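Local coordinates for kelch domain-containing protein (Colletotrichum graminicola M1.001, PDB 5C86) that probably oxidises alcohols at a copper site, as a Kelch-type beta-propeller enzyme of the AA5 galactose oxidase and glyoxal oxidase family, at residues V15-A20 with N333-A338; T67-F72 with G89-K94; P74-D79 with V418-H423; L340-T345 with Y460-A465. All coordinates share one frame; numbering follows the deposited sequence. Where two conformers were deposited one is given.

In the fold
Contacts 1 and 3 illustrate how a propeller closes around an inserted hairpin. Contact 1 brings together inner strands 18-21 and 336-340 of the first and last blades in sequence, neighbours in the closed ring. Contact 3, its centre about 11 Å away, sets strand 75-78 against strand 412-422, which also pairs with strand 18-21. Contact 2, about 17 Å between centres from contact 1, links loops at the copper end, and its Phe72 touches His335. Contact 4, about 30 Å from contact 2 between centres, joins a hairpin turn to strand 459-466 of the early set domain. Contact 2 is nested within contact 1, both close before contact 4 opens, and contact 3 alternates with all three.

Contact 1 of 4, residues V15-A20 with N333-A338; sequences VPVAVA and NYHSTA
Pro16 and Thr337 are joined by the one direct hydrogen bond of this contact. Thr337 OG1 donates to Pro16 O over 3.0 Å and arrives nearly along the C=O axis, with a C=O...donor angle of 161°. The same hydroxyl is also bonded to the indole NE1 of Trp347, and two partners thus fix its rotation. A water adds an indirect bond by donating to Val17 O at 2.8 Å and to Ser336 O at 3.0 Å. Pro16 itself is the centre of an inverse gamma turn closed by Val17 N and Val15 O.

These segments open the innermost strands of two blades of a seven-bladed Kelch propeller, the first in sequence and the last, and the contact lies where the ring closes. His335 belongs to the type II turn from Asn333 to Ser336, whose first carbonyl, Asn333 O, accepts from both N and OG of Ser336. Other structures of this protein show His335 binding copper, a metal absent here. Its ND1 is held by Gly352 O, and its ring meets that of His423.

The rest is van der Waals and CH-pi contact. Val17 CG1, anti to its backbone N (chi1 173°), is placed over one face of the His335 ring. This CH-pi contact measures 4.0 Å from Val17 CG1 to the His335 ring centroid, shifted toward the rim, while Tyr334 CE2 lies against the opposite face. Val19 and Thr337 approach tip to tip, Val19 CG1 coming within 3.6 Å of Thr337 OG1. Thr337 CG2 presses on the carbonyl of Val17, only 3.1 Å from Val17 O.

Contact 2 of 4, residues T67-F72 with G89-K94; sequences TQHDMF and GSSAAK
The imidazole of His69 is sandwiched between Lys94 CB, centred over one face at 3.6 Å from the His69 ring centroid, and Met71 CG over the other. Ser96 OG and Gly88 O engage its ND1 and NE2 and fix the ring flip. The Phe72 ring meets Ser90 at its edge, with Ser90 OG in the ring plane, 3.6 Å from Phe72 CD2 and bonded to Thr40 O. It stacks on Trp39 and lies close to the copper ligands His335 and Tyr120, so the loop pair borders the copper site.

Asp70 and Ser91 pair reciprocally. Asp70 N gives a nearly straight bond (169°) to Ser91 OG at 2.8 Å, and Ser91 N returns one to Asp70 O at 3.2 Å. Ser90 N donates to Phe72 O at 2.9 Å. Lys94 NZ, at the end of an extended chain, donates to Gln68 O at 2.7 Å. Asp70 OD1 closes an Asx turn by accepting from Phe72 N, while OD2 takes the backbone N of Gly34 and Asn44.

Segment 67-72 belongs to the crossing from strand 63-66 to strand 75-78, hence between two blades, and 89-94 is the hairpin loop joining strands 84-87 and 95-98.

Contact 3 of 4, residues P74-D79 with V418-H423; sequences PGTSLD and VSATTH
Leu78 and Val418 cross at about a right angle, the first of three side-chain meetings along a pair of antiparallel strand segments. Leu78 forks over the opposite strand: its CD2 packs on Val418 CG1 at 3.7 Å, and its CD1 leans the other way to Ala420 CB at 4.1 Å. Side chains of the C-terminal domain hold its backbone, Asp428 OD1 taking N and Arg417 NH2 donating to O.

In the middle, Thr76 points its side chain at Ala420 but stops short of its carbonyl. A water bridges the two, 2.8 Å from Thr76 OG1 and donating to Ala420 O at 2.7 Å. At the other end Pro74 and Thr422 cross obliquely, with Pro74 CD 4.0 Å from Thr422 CG2. Thr422 carries OG1 anti to its backbone N (chi1 -173°), which puts CG2 against Pro74 and OG1 beside Val17 O and His423 ND1. That hydroxyl is shared: His423 ND1 donates to Thr422 OG1 at 2.9 Å, close to the imidazole plane, and Val17 O is its other partner. Thr422 thus acts as a second-shell residue that fixes the rotation of the His423 ring.

The axes of strands 75-78 and 420-422 pass 7.0 Å apart at 173°, too far for backbone pairing, so side chains and water do the joining. Such an arrangement is characteristic of galactose oxidase relatives, in which a hairpin of the C-terminal domain enters the propeller's central channel and delivers a histidine to copper; here His423, beside Tyr120 and His335, is a copper ligand in other structures of this protein.

Contact 4 of 4, residues L340-T345 with Y460-A465; sequences LMADAT and YYMLFA
Met462 and Ala342 come together because the methionine side chain leaves its strand with CG anti to the carbonyl carbon (chi1 -71°) and runs on extended (chi2 174°). These two torsions carry SD onto the backbone of the opposing turn, 3.6 Å from Met462 SD to Ala342 CA, and the bend at chi3 (-76°) swings only the methyl, to Leu340. There Met462 CE lies 4.0 Å from Leu340 CD2, the two side chains sliding past each other in opposite directions.

The contact joins two domains. Segment 340-345 is the hairpin link between strands 336-340 and 346-350 of a propeller blade and contains a type I turn from Met341 to Ala344, whereas 460-465 lies in strand 459-466 of the C-terminal early set domain, of immunoglobulin-like beta-sandwich type. The site of copper binding is remote from it.

Phe464, two residues on from Met462, points the far end of its ring into the turn. Ala344 CB lies 3.8 Å from Phe464 CE1, and Leu340 meets the ring tip to tip, with Leu340 CD2 4.2 Å from Phe464 CE2. Two carbonyls also come close: Ala342 O lies 3.4 Å from Phe464 CE1, and Met341 O approaches the ring edge in its plane. Met341 O is also taken by Ala344 N, the closing bond of the turn. The backbone of Ala342 bonds to Ala475, a second tie to the C-terminal domain.

Within the hairpin, Asp343 OD1 accepts from both the N and the hydroxyl of Thr345, with Thr345 OG1 at 2.7 Å from Asp343 OD1 on the syn side of the carboxylate.

Contact 1 of 4, residues V15-A20 with N333-A338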
loop_
_atom_site.group_PDB
_atom_site.type_symbol
_atom_site.label_atom_id
_atom_site.label_comp_id
_atom_site.label_asym_id
_atom_site.label_seq_id
_atom_site.Cartn_x
_atom_site.Cartn_y
_atom_site.Cartn_z
ATOM N N VAL A 15 -14.665 -11.686 -2.931
ATOM C CA VAL A 15 -14.029 -11.308 -1.696
ATOM C C VAL A 15 -12.863 -10.356 -2.130
ATOM O O VAL A 15 -12.035 -10.669 -2.985
ATOM C CB VAL A 15 -13.449 -12.514 -0.945
ATOM C CG1 VAL A 15 -12.811 -12.083 0.345
ATOM C CG2 VAL A 15 -14.581 -13.557 -0.665
ATOM N N PRO A 16 -12.847 -9.146 -1.481
ATOM C CA PRO A 16 -11.885 -8.107 -1.919
ATOM C C PRO A 16 -10.523 -8.323 -1.266
ATOM O O PRO A 16 -10.144 -7.606 -0.308
ATOM C CB PRO A 16 -12.566 -6.821 -1.530
ATOM C CG PRO A 16 -13.392 -7.162 -0.371
ATOM C CD PRO A 16 -13.880 -8.619 -0.596
ATOM N N VAL A 17 -9.836 -9.330 -1.771
ATOM C CA VAL A 17 -8.573 -9.768 -1.236
ATOM C C VAL A 17 -7.416 -8.862 -1.741
ATOM O O VAL A 17 -6.330 -8.828 -1.132
ATOM C CB VAL A 17 -8.327 -11.259 -1.598
ATOM C CG1 VAL A 17 -6.948 -11.745 -1.229
ATOM C CG2 VAL A 17 -9.434 -12.074 -0.899
ATOM N N ALA A 18 -7.621 -8.240 -2.855
ATOM C CA ALA A 18 -6.672 -7.297 -3.442
ATOM C C ALA A 18 -7.521 -6.103 -3.795
ATOM O O ALA A 18 -8.625 -6.240 -4.368
ATOM C CB ALA A 18 -5.974 -7.870 -4.615
ATOM N N VAL A 19 -6.996 -4.886 -3.562
ATOM C CA VAL A 19 -7.712 -3.668 -3.881
ATOM C C VAL A 19 -6.765 -2.625 -4.419
ATOM O O VAL A 19 -5.578 -2.636 -4.050
ATOM C CB VAL A 19 -8.487 -3.078 -2.729
ATOM C CG1 VAL A 19 -9.490 -4.084 -2.141
ATOM C CG2 VAL A 19 -7.587 -2.558 -1.610
ATOM N N ALA A 20 -7.283 -1.737 -5.278
ATOM C CA ALA A 20 -6.457 -0.668 -5.878
ATOM C C ALA A 20 -7.283 0.562 -6.009
ATOM O O ALA A 20 -8.481 0.475 -6.369
ATOM C CB ALA A 20 -5.941 -1.035 -7.224
ATOM N N ASN A 333 -8.733 -10.580 9.058
ATOM C CA ASN A 333 -7.532 -11.320 9.320
ATOM C C ASN A 333 -6.856 -11.630 8.025
ATOM O O ASN A 333 -6.686 -10.746 7.197
ATOM C CB ASN A 333 -7.805 -12.568 10.210
ATOM C CG ASN A 333 -8.284 -12.248 11.572
ATOM O OD1 ASN A 333 -8.172 -11.132 12.075
ATOM N ND2 ASN A 333 -8.817 -13.293 12.246
ATOM N N TYR A 334 -6.423 -12.864 7.765
ATOM C CA TYR A 334 -5.794 -13.187 6.475
ATOM C C TYR A 334 -6.736 -12.851 5.315
ATOM O O TYR A 334 -7.929 -13.100 5.382
ATOM C CB TYR A 334 -5.445 -14.687 6.438
ATOM C CG TYR A 334 -4.478 -15.072 5.369
ATOM C CD1 TYR A 334 -3.200 -14.519 5.327
ATOM C CD2 TYR A 334 -4.748 -16.047 4.400
ATOM C CE1 TYR A 334 -2.306 -14.876 4.399
ATOM C CE2 TYR A 334 -3.770 -16.407 3.438
ATOM C CZ TYR A 334 -2.552 -15.811 3.464
ATOM O OH TYR A 334 -1.521 -16.198 2.582
ATOM N N HIS A 335 -6.163 -12.210 4.305
ATOM C CA HIS A 335 -6.830 -11.780 3.080
ATOM C C HIS A 335 -7.721 -10.562 3.241
ATOM O O HIS A 335 -8.529 -10.298 2.345
ATOM C CB HIS A 335 -7.554 -12.952 2.383
ATOM C CG HIS A 335 -6.623 -13.928 1.754
ATOM N ND1 HIS A 335 -7.056 -15.150 1.287
ATOM C CD2 HIS A 335 -5.315 -13.868 1.440
ATOM C CE1 HIS A 335 -6.060 -15.780 0.716
ATOM N NE2 HIS A 335 -4.989 -15.042 0.794
ATOM N N SER A 336 -7.557 -9.845 4.333
ATOM C CA SER A 336 -8.190 -8.505 4.528
ATOM C C SER A 336 -7.312 -7.416 3.870
ATOM O O SER A 336 -6.149 -7.603 3.593
ATOM C CB SER A 336 -8.403 -8.192 5.994
ATOM O OG SER A 336 -7.145 -8.082 6.706
ATOM N N THR A 337 -8.007 -6.347 3.555
ATOM C CA THR A 337 -7.411 -5.214 2.845
ATOM C C THR A 337 -7.841 -3.907 3.514
ATOM O O THR A 337 -8.861 -3.826 4.163
ATOM C CB THR A 337 -7.780 -5.230 1.364
ATOM O OG1 THR A 337 -9.219 -5.271 1.243
ATOM C CG2 THR A 337 -7.088 -6.338 0.604
ATOM N N ALA A 338 -7.000 -2.837 3.318
ATOM C CA ALA A 338 -7.383 -1.492 3.716
ATOM C C ALA A 338 -6.642 -0.518 2.792
ATOM O O ALA A 338 -5.566 -0.838 2.309
ATOM C CB ALA A 338 -7.050 -1.169 5.146
HETATM O O HOH W 1 -5.234 -9.342 1.354
#

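Contact 2 of 4, residues T67-F72 with G89-K94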
loop_
_atom_site.group_PDB
_atom_site.type_symbol
_atom_site.label_atom_id
_atom_site.label_comp_id
_atom_site.label_asym_id
_atom_site.label_seq_id
_atom_site.Cartn_x
_atom_site.Cartn_y
_atom_site.Cartn_z
ATOM N N THR A 67 -8.638 -12.132 -18.691
ATOM C CA THR A 67 -8.964 -13.444 -19.306
ATOM C C THR A 67 -7.802 -14.375 -19.429
ATOM O O THR A 67 -8.020 -15.519 -19.898
ATOM C CB THR A 67 -9.523 -13.208 -20.779
ATOM O OG1 THR A 67 -8.472 -12.764 -21.681
ATOM C CG2 THR A 67 -10.724 -12.344 -20.706
ATOM N N GLN A 68 -6.586 -13.954 -19.101
ATOM C CA GLN A 68 -5.348 -14.709 -19.247
ATOM C C GLN A 68 -4.545 -15.051 -17.955
ATOM O O GLN A 68 -3.645 -15.867 -17.995
ATOM C CB GLN A 68 -4.386 -13.970 -20.156
ATOM C CG GLN A 68 -4.920 -13.844 -21.605
ATOM C CD GLN A 68 -3.932 -13.231 -22.613
ATOM O OE1 GLN A 68 -2.762 -13.640 -22.754
ATOM N NE2 GLN A 68 -4.407 -12.210 -23.319
ATOM N N HIS A 69 -4.818 -14.319 -16.861
ATOM C CA HIS A 69 -3.987 -14.329 -15.621
ATOM C C HIS A 69 -4.970 -14.386 -14.495
ATOM O O HIS A 69 -5.927 -13.573 -14.424
ATOM C CB HIS A 69 -3.154 -13.037 -15.651
ATOM C CG HIS A 69 -2.183 -12.830 -14.539
ATOM N ND1 HIS A 69 -1.307 -11.756 -14.585
ATOM C CD2 HIS A 69 -1.911 -13.499 -13.393
ATOM C CE1 HIS A 69 -0.556 -11.756 -13.500
ATOM N NE2 HIS A 69 -0.848 -12.826 -12.797
ATOM N N ASP A 70 -4.791 -15.400 -13.609
ATOM C CA ASP A 70 -5.467 -15.456 -12.322
ATOM C C ASP A 70 -4.550 -14.747 -11.323
ATOM O O ASP A 70 -3.439 -15.231 -11.028
ATOM C CB ASP A 70 -5.617 -16.935 -11.831
ATOM C CG ASP A 70 -6.483 -17.039 -10.618
ATOM O OD1 ASP A 70 -6.371 -16.115 -9.735
ATOM O OD2 ASP A 70 -7.290 -17.968 -10.422
ATOM N N MET A 71 -4.965 -13.527 -10.984
ATOM C CA MET A 71 -4.139 -12.592 -10.264
ATOM C C MET A 71 -4.226 -12.704 -8.723
ATOM O O MET A 71 -3.952 -11.739 -8.002
ATOM C CB MET A 71 -4.491 -11.157 -10.708
ATOM C CG MET A 71 -4.175 -10.863 -12.149
ATOM S SD MET A 71 -4.435 -9.138 -12.637
ATOM C CE MET A 71 -6.058 -8.999 -12.173
ATOM N N PHE A 72 -4.599 -13.857 -8.230
ATOM C CA PHE A 72 -4.603 -14.180 -6.822
ATOM C C PHE A 72 -3.144 -14.349 -6.380
ATOM O O PHE A 72 -2.339 -14.920 -7.069
ATOM C CB PHE A 72 -5.341 -15.480 -6.567
ATOM C CG PHE A 72 -5.302 -15.909 -5.154
ATOM C CD1 PHE A 72 -5.959 -15.210 -4.198
ATOM C CD2 PHE A 72 -4.563 -17.046 -4.796
ATOM C CE1 PHE A 72 -5.877 -15.591 -2.872
ATOM C CE2 PHE A 72 -4.512 -17.458 -3.486
ATOM C CZ PHE A 72 -5.155 -16.735 -2.505
ATOM N N GLY A 89 1.440 -14.842 -8.993
ATOM C CA GLY A 89 0.343 -15.368 -8.260
ATOM C C GLY A 89 -0.069 -16.736 -8.824
ATOM O O GLY A 89 0.807 -17.519 -9.148
ATOM N N SER A 90 -1.351 -16.976 -8.891
ATOM C CA SER A 90 -1.786 -18.309 -9.364
ATOM C C SER A 90 -1.266 -18.550 -10.784
ATOM O O SER A 90 -0.783 -19.686 -11.128
ATOM C CB SER A 90 -3.269 -18.449 -9.227
ATOM O OG SER A 90 -3.694 -18.617 -7.893
ATOM N N SER A 91 -1.349 -17.550 -11.653
ATOM C CA SER A 91 -0.651 -17.648 -12.936
ATOM C C SER A 91 0.768 -17.126 -12.768
ATOM O O SER A 91 1.108 -15.940 -13.001
ATOM C CB SER A 91 -1.425 -17.010 -14.115
ATOM O OG SER A 91 -2.799 -17.298 -14.112
ATOM N N ALA A 92 1.653 -17.986 -12.324
ATOM C CA ALA A 92 2.865 -17.581 -11.713
ATOM C C ALA A 92 3.913 -16.845 -12.535
ATOM O O ALA A 92 4.758 -16.140 -12.017
ATOM C CB ALA A 92 3.489 -18.778 -10.976
ATOM N N ALA A 93 3.861 -17.027 -13.859
ATOM C CA ALA A 93 4.878 -16.393 -14.676
ATOM C C ALA A 93 4.351 -15.029 -15.243
ATOM O O ALA A 93 5.172 -14.294 -15.790
ATOM C CB ALA A 93 5.239 -17.315 -15.886
ATOM N N LYS A 94 3.041 -14.762 -15.155
ATOM C CA LYS A 94 2.356 -13.706 -15.960
ATOM C C LYS A 94 2.535 -12.296 -15.381
ATOM O O LYS A 94 2.687 -12.088 -14.158
ATOM C CB LYS A 94 0.899 -14.005 -16.172
ATOM C CG LYS A 94 0.796 -15.361 -16.956
ATOM C CD LYS A 94 -0.439 -15.527 -17.720
ATOM C CE LYS A 94 -0.199 -16.537 -18.855
ATOM N NZ LYS A 94 -1.522 -16.902 -19.337
HETATM O O HOH W 2 -3.029 -18.582 -16.457
#

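Contact 3 of 4, residues P74-D79 with V418-H423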
loop_
_atom_site.group_PDB
_atom_site.type_symbol
_atom_site.label_atom_id
_atom_site.label_comp_id
_atom_site.label_asym_id
_atom_site.label_seq_id
_atom_site.Cartn_x
_atom_site.Cartn_y
_atom_site.Cartn_z
ATOM N N PRO A 74 -0.555 -12.034 -5.994
ATOM C CA PRO A 74 0.447 -11.475 -6.888
ATOM C C PRO A 74 1.283 -10.414 -6.241
ATOM O O PRO A 74 1.056 -10.069 -5.057
ATOM C CB PRO A 74 -0.427 -10.754 -7.903
ATOM C CG PRO A 74 -1.494 -10.148 -7.027
ATOM C CD PRO A 74 -1.733 -11.135 -5.938
ATOM N N GLY A 75 2.268 -9.889 -7.000
ATOM C CA GLY A 75 2.834 -8.581 -6.700
ATOM C C GLY A 75 2.006 -7.514 -7.332
ATOM O O GLY A 75 1.341 -7.729 -8.377
ATOM N N THR A 76 2.014 -6.314 -6.737
ATOM C CA THR A 76 1.223 -5.195 -7.340
ATOM C C THR A 76 2.116 -3.966 -7.288
ATOM O O THR A 76 2.814 -3.721 -6.275
ATOM C CB THR A 76 -0.040 -4.904 -6.643
ATOM O OG1 THR A 76 0.209 -4.498 -5.283
ATOM C CG2 THR A 76 -0.925 -6.067 -6.615
ATOM N N SER A 77 2.045 -3.137 -8.301
ATOM C CA SER A 77 2.668 -1.795 -8.288
ATOM C C SER A 77 1.971 -0.908 -9.254
ATOM O O SER A 77 1.359 -1.405 -10.225
ATOM C CB SER A 77 4.141 -1.809 -8.645
ATOM O OG SER A 77 4.941 -2.526 -7.685
ATOM N N LEU A 78 1.975 0.410 -9.005
ATOM C CA LEU A 78 1.541 1.398 -9.973
ATOM C C LEU A 78 2.713 2.064 -10.618
ATOM O O LEU A 78 3.633 2.482 -9.969
ATOM C CB LEU A 78 0.687 2.447 -9.342
ATOM C CG LEU A 78 -0.741 2.014 -9.165
ATOM C CD1 LEU A 78 -0.865 1.010 -8.020
ATOM C CD2 LEU A 78 -1.728 3.115 -8.851
ATOM N N ASP A 79 2.738 2.128 -11.937
ATOM C CA ASP A 79 3.861 2.684 -12.631
ATOM C C ASP A 79 3.749 4.220 -12.791
ATOM O O ASP A 79 2.842 4.843 -12.269
ATOM C CB ASP A 79 4.076 1.984 -14.026
ATOM C CG ASP A 79 3.154 2.439 -15.102
ATOM O OD1 ASP A 79 2.201 3.254 -14.944
ATOM O OD2 ASP A 79 3.348 1.832 -16.241
ATOM N N VAL A 418 -0.798 7.198 -4.840
ATOM C CA VAL A 418 -1.921 6.287 -5.069
ATOM C C VAL A 418 -1.424 4.859 -5.031
ATOM O O VAL A 418 -0.343 4.529 -5.535
ATOM C CB VAL A 418 -2.590 6.633 -6.422
ATOM C CG1 VAL A 418 -3.616 5.642 -6.863
ATOM C CG2 VAL A 418 -3.131 8.066 -6.425
ATOM N N SER A 419 -2.224 3.989 -4.421
ATOM C CA SER A 419 -1.708 2.664 -4.081
ATOM C C SER A 419 -2.729 1.535 -4.226
ATOM O O SER A 419 -3.817 1.734 -4.701
ATOM C CB SER A 419 -1.030 2.681 -2.676
ATOM O OG SER A 419 -2.016 2.841 -1.693
ATOM N N ALA A 420 -2.228 0.362 -3.860
ATOM C CA ALA A 420 -2.928 -0.902 -4.029
ATOM C C ALA A 420 -2.353 -1.822 -2.985
ATOM O O ALA A 420 -1.208 -1.700 -2.566
ATOM C CB ALA A 420 -2.691 -1.486 -5.399
ATOM N N THR A 421 -3.172 -2.807 -2.572
ATOM C CA THR A 421 -2.686 -3.716 -1.535
ATOM C C THR A 421 -3.294 -5.090 -1.626
ATOM O O THR A 421 -4.428 -5.260 -2.036
ATOM C CB THR A 421 -2.990 -3.163 -0.092
ATOM O OG1 THR A 421 -2.204 -3.863 0.896
ATOM C CG2 THR A 421 -4.435 -3.189 0.363
ATOM N N THR A 422 -2.525 -6.079 -1.195
ATOM C CA THR A 422 -3.008 -7.435 -0.986
ATOM C C THR A 422 -2.062 -8.083 -0.019
ATOM O O THR A 422 -0.861 -7.811 -0.062
ATOM C CB THR A 422 -3.095 -8.199 -2.344
ATOM O OG1 THR A 422 -3.737 -9.443 -2.065
ATOM C CG2 THR A 422 -1.802 -8.475 -2.966
ATOM N N HIS A 423 -2.552 -8.962 0.830
ATOM C CA HIS A 423 -1.698 -9.766 1.684
ATOM C C HIS A 423 -0.749 -8.980 2.584
ATOM O O HIS A 423 0.311 -9.483 2.915
ATOM C CB HIS A 423 -0.846 -10.772 0.831
ATOM C CG HIS A 423 -1.621 -11.880 0.239
ATOM N ND1 HIS A 423 -2.495 -11.718 -0.814
ATOM C CD2 HIS A 423 -1.759 -13.174 0.651
ATOM C CE1 HIS A 423 -3.134 -12.872 -1.024
ATOM N NE2 HIS A 423 -2.675 -13.759 -0.178
HETATM O O HOH W 3 0.900 -2.016 -4.167
#

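Contact 4 of 4, residues L340-T345 with Y460-A465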
loop_
_atom_site.group_PDB
_atom_site.type_symbol
_atom_site.label_atom_id
_atom_site.label_comp_id
_atom_site.label_asym_id
_atom_site.label_seq_id
_atom_site.Cartn_x
_atom_site.Cartn_y
_atom_site.Cartn_z
ATOM N N LEU A 340 -6.376 3.908 1.619
ATOM C CA LEU A 340 -6.811 5.318 1.659
ATOM C C LEU A 340 -7.547 5.690 0.397
ATOM O O LEU A 340 -7.079 5.428 -0.690
ATOM C CB LEU A 340 -5.609 6.258 1.756
ATOM C CG LEU A 340 -5.914 7.728 1.898
ATOM C CD1 LEU A 340 -6.623 7.960 3.177
ATOM C CD2 LEU A 340 -4.623 8.539 1.835
ATOM N N MET A 341 -8.671 6.398 0.564
ATOM C CA MET A 341 -9.481 6.946 -0.536
ATOM C C MET A 341 -9.179 8.459 -0.761
ATOM O O MET A 341 -8.774 9.140 0.173
ATOM C CB MET A 341 -10.946 6.735 -0.162
ATOM C CG MET A 341 -11.330 5.280 0.148
ATOM S SD MET A 341 -10.919 4.112 -1.161
ATOM C CE MET A 341 -12.050 4.525 -2.426
ATOM N N ALA A 342 -9.583 8.976 -1.905
ATOM C CA ALA A 342 -9.334 10.405 -2.193
ATOM C C ALA A 342 -10.175 11.296 -1.292
ATOM O O ALA A 342 -9.833 12.437 -1.028
ATOM C CB ALA A 342 -9.612 10.656 -3.668
ATOM N N ASP A 343 -11.264 10.776 -0.716
ATOM C CA ASP A 343 -12.066 11.571 0.232
ATOM C C ASP A 343 -11.499 11.533 1.625
ATOM O O ASP A 343 -12.109 12.018 2.574
ATOM C CB ASP A 343 -13.561 11.267 0.197
ATOM C CG ASP A 343 -13.898 9.928 0.754
ATOM O OD1 ASP A 343 -12.994 9.173 1.061
ATOM O OD2 ASP A 343 -15.098 9.587 0.883
ATOM N N ALA A 344 -10.330 10.880 1.814
ATOM C CA ALA A 344 -9.629 10.820 3.092
ATOM C C ALA A 344 -10.246 9.865 4.134
ATOM O O ALA A 344 -9.788 9.826 5.263
ATOM C CB ALA A 344 -9.395 12.232 3.671
ATOM N N THR A 345 -11.240 9.088 3.698
ATOM C CA THR A 345 -11.704 7.945 4.454
ATOM C C THR A 345 -10.791 6.748 4.055
ATOM O O THR A 345 -9.997 6.801 3.097
ATOM C CB THR A 345 -13.180 7.582 4.118
ATOM O OG1 THR A 345 -13.220 7.121 2.779
ATOM C CG2 THR A 345 -14.061 8.782 4.403
ATOM N N TYR A 460 1.129 8.567 -9.895
ATOM C CA TYR A 460 0.023 9.329 -9.414
ATOM C C TYR A 460 0.024 9.499 -7.900
ATOM O O TYR A 460 0.349 8.574 -7.133
ATOM C CB TYR A 460 -1.327 8.779 -9.820
ATOM C CG TYR A 460 -1.835 9.236 -11.177
ATOM C CD1 TYR A 460 -1.416 8.614 -12.335
ATOM C CD2 TYR A 460 -2.529 10.382 -11.275
ATOM C CE1 TYR A 460 -1.845 9.046 -13.567
ATOM C CE2 TYR A 460 -2.956 10.843 -12.482
ATOM C CZ TYR A 460 -2.608 10.169 -13.609
ATOM O OH TYR A 460 -3.109 10.663 -14.826
ATOM N N TYR A 461 -0.374 10.724 -7.484
ATOM C CA TYR A 461 -0.511 11.122 -6.108
ATOM C C TYR A 461 -1.823 11.825 -5.933
ATOM O O TYR A 461 -2.406 12.383 -6.866
ATOM C CB TYR A 461 0.555 12.155 -5.734
ATOM C CG TYR A 461 1.955 11.520 -5.602
ATOM C CD1 TYR A 461 2.674 11.235 -6.709
ATOM C CD2 TYR A 461 2.503 11.296 -4.392
ATOM C CE1 TYR A 461 3.936 10.629 -6.569
ATOM C CE2 TYR A 461 3.748 10.704 -4.216
ATOM C CZ TYR A 461 4.507 10.399 -5.342
ATOM O OH TYR A 461 5.760 9.812 -5.183
ATOM N N MET A 462 -2.313 11.752 -4.700
ATOM C CA MET A 462 -3.414 12.568 -4.203
ATOM C C MET A 462 -2.838 13.795 -3.500
ATOM O O MET A 462 -2.064 13.632 -2.561
ATOM C CB MET A 462 -4.206 11.784 -3.245
ATOM C CG MET A 462 -5.012 10.682 -3.926
ATOM S SD MET A 462 -5.880 9.590 -2.744
ATOM C CE MET A 462 -4.546 8.568 -2.144
ATOM N N LEU A 463 -3.236 15.003 -3.921
ATOM C CA LEU A 463 -2.842 16.237 -3.244
ATOM C C LEU A 463 -3.964 16.554 -2.275
ATOM O O LEU A 463 -5.121 16.625 -2.661
ATOM C CB LEU A 463 -2.610 17.377 -4.250
ATOM C CG LEU A 463 -1.537 18.381 -3.898
ATOM C CD1 LEU A 463 -0.954 19.134 -5.117
ATOM C CD2 LEU A 463 -2.177 19.317 -2.838
ATOM N N PHE A 464 -3.622 16.620 -1.000
ATOM C CA PHE A 464 -4.475 17.093 0.082
ATOM C C PHE A 464 -4.059 18.422 0.640
ATOM O O PHE A 464 -2.863 18.691 0.818
ATOM C CB PHE A 464 -4.460 16.077 1.200
ATOM C CG PHE A 464 -5.110 14.730 0.880
ATOM C CD1 PHE A 464 -6.491 14.602 1.040
ATOM C CD2 PHE A 464 -4.403 13.605 0.466
ATOM C CE1 PHE A 464 -7.148 13.413 0.784
ATOM C CE2 PHE A 464 -5.026 12.386 0.249
ATOM C CZ PHE A 464 -6.414 12.310 0.451
ATOM N N ALA A 465 -5.081 19.226 0.970
ATOM C CA ALA A 465 -4.882 20.480 1.642
ATOM C C ALA A 465 -5.674 20.366 2.937
ATOM O O ALA A 465 -6.843 19.915 2.912
ATOM C CB ALA A 465 -5.394 21.614 0.829
#